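Local coordinates for cytidine deaminase (Mycobacterium tuberculosis, PDB 4WIG), which catalyses the zinc-dependent hydrolytic deamination of cytidine and 2'-deoxycytidine to uridine and 2'-deoxyuridine, working as a homotetramer, at the interface of chains A and B. Sequence-based numbering; all coordinates share one arbitrary frame. Chains: chain A/B, Cytidine deaminase.

The interface of chains A and B. Residues chain A 91, 94-95, 98; chain B 48-49, 53.
The backbone N of B:Val49 donates a hydrogen bond to the carboxylate oxygen OE2 of A:Glu98, 3.0 Å away and 150° at the hydrogen, reaching the acceptor from above the carboxylate plane. A turn at chi2 (79°) bends the A:Glu98 side chain so that its carboxylate faces the loop of chain B. On that loop, B:Val49 CG1 also lies against OE2 of A:Glu98, at 3.6 Å, and near the amide nitrogen NE2 of A:Gln94. The side-chain amide of B:Asn48 lies across the surface of helix 90-100: its ND2 makes a weak hydrogen bond of 3.5 Å to the backbone O of A:Gln94 and passes CB of A:Glu98, while OD1 rests beside CG of A:Gln94. The two side-chain amides are turned 78° apart, and A:Gln94 meets B:Asn48 through its aliphatic stem. Next to this polar strip, B:Leu53, in the 3-10 helix 51-53, spreads its branches over one face of helix 90-100 of chain A. CD1 of B:Leu53 packs on CB of A:Gln94 at 3.7 Å, and its CD2 points to A:Arg91. CB of B:Leu53 meets CG2 of A:Val95 at 4.0 Å. The centre of the contact lies about 10 Å from A:Glu58, the catalytic proton donor. Within the homotetramer, the patch links the helix bearing zinc ligand A:Cys92 to the segment following the substrate-binding residues of chain B, and may help hold that loop in place.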
loop_
_atom_site.group_PDB
_atom_site.type_symbol
_atom_site.label_atom_id
_atom_site.label_comp_id
_atom_site.label_asym_id
_atom_site.label_seq_id
_atom_site.Cartn_x
_atom_site.Cartn_y
_atom_site.Cartn_z
ATOM N N ARG A 91 -4.058 8.080 3.955
ATOM C CA ARG A 91 -4.480 6.894 3.214
ATOM C C ARG A 91 -5.864 6.486 3.694
ATOM O O ARG A 91 -6.796 6.298 2.908
ATOM C CB ARG A 91 -3.452 5.763 3.420
ATOM C CG ARG A 91 -3.788 4.407 2.806
ATOM C CD ARG A 91 -4.446 3.465 3.800
ATOM N NE ARG A 91 -3.535 2.985 4.841
ATOM C CZ ARG A 91 -2.652 1.994 4.680
ATOM N NH1 ARG A 91 -1.882 1.623 5.700
ATOM N NH2 ARG A 91 -2.512 1.396 3.501
ATOM N N GLN A 94 -8.707 8.700 2.664
ATOM C CA GLN A 94 -9.177 8.410 1.300
ATOM C C GLN A 94 -10.033 7.146 1.292
ATOM O O GLN A 94 -11.118 7.141 0.711
ATOM C CB GLN A 94 -8.013 8.275 0.308
ATOM C CG GLN A 94 -8.459 8.251 -1.152
ATOM C CD GLN A 94 -8.800 9.628 -1.723
ATOM O OE1 GLN A 94 -8.045 10.597 -1.560
ATOM N NE2 GLN A 94 -9.923 9.712 -2.424
ATOM N N VAL A 95 -9.565 6.090 1.961
ATOM C CA VAL A 95 -10.314 4.843 2.020
ATOM C C VAL A 95 -11.692 5.056 2.673
ATOM O O VAL A 95 -12.708 4.613 2.139
ATOM C CB VAL A 95 -9.516 3.721 2.734
ATOM C CG1 VAL A 95 -10.381 2.485 2.944
ATOM C CG2 VAL A 95 -8.277 3.348 1.927
ATOM N N GLU A 98 -14.501 6.752 0.523
ATOM C CA GLU A 98 -15.159 5.855 -0.425
ATOM C C GLU A 98 -16.418 5.227 0.168
ATOM O O GLU A 98 -17.359 4.898 -0.565
ATOM C CB GLU A 98 -14.178 4.747 -0.817
ATOM C CG GLU A 98 -14.622 3.830 -1.936
ATOM C CD GLU A 98 -14.438 4.435 -3.318
ATOM O OE1 GLU A 98 -15.306 4.190 -4.171
ATOM O OE2 GLU A 98 -13.438 5.151 -3.554
ATOM N N ASN B 48 -10.648 1.051 -4.229
ATOM C CA ASN B 48 -10.683 2.489 -3.948
ATOM C C ASN B 48 -10.492 3.286 -5.245
ATOM O O ASN B 48 -9.844 2.817 -6.176
ATOM C CB ASN B 48 -9.607 2.884 -2.938
ATOM C CG ASN B 48 -9.792 4.303 -2.424
ATOM O OD1 ASN B 48 -9.119 5.234 -2.882
ATOM N ND2 ASN B 48 -10.716 4.479 -1.493
ATOM N N VAL B 49 -11.057 4.487 -5.299
ATOM C CA VAL B 49 -10.938 5.342 -6.485
ATOM C C VAL B 49 -9.477 5.661 -6.818
ATOM O O VAL B 49 -9.128 5.832 -7.993
ATOM C CB VAL B 49 -11.770 6.634 -6.333
ATOM C CG1 VAL B 49 -11.240 7.517 -5.212
ATOM C CG2 VAL B 49 -11.839 7.391 -7.652
ATOM N N LEU B 53 -4.919 2.105 -3.311
ATOM C CA LEU B 53 -5.389 1.900 -1.931
ATOM C C LEU B 53 -6.390 0.748 -1.818
ATOM O O LEU B 53 -6.995 0.532 -0.766
ATOM C CB LEU B 53 -5.982 3.196 -1.360
ATOM C CG LEU B 53 -5.165 4.456 -1.675
ATOM C CD1 LEU B 53 -5.774 5.679 -0.984
ATOM C CD2 LEU B 53 -3.688 4.282 -1.337
#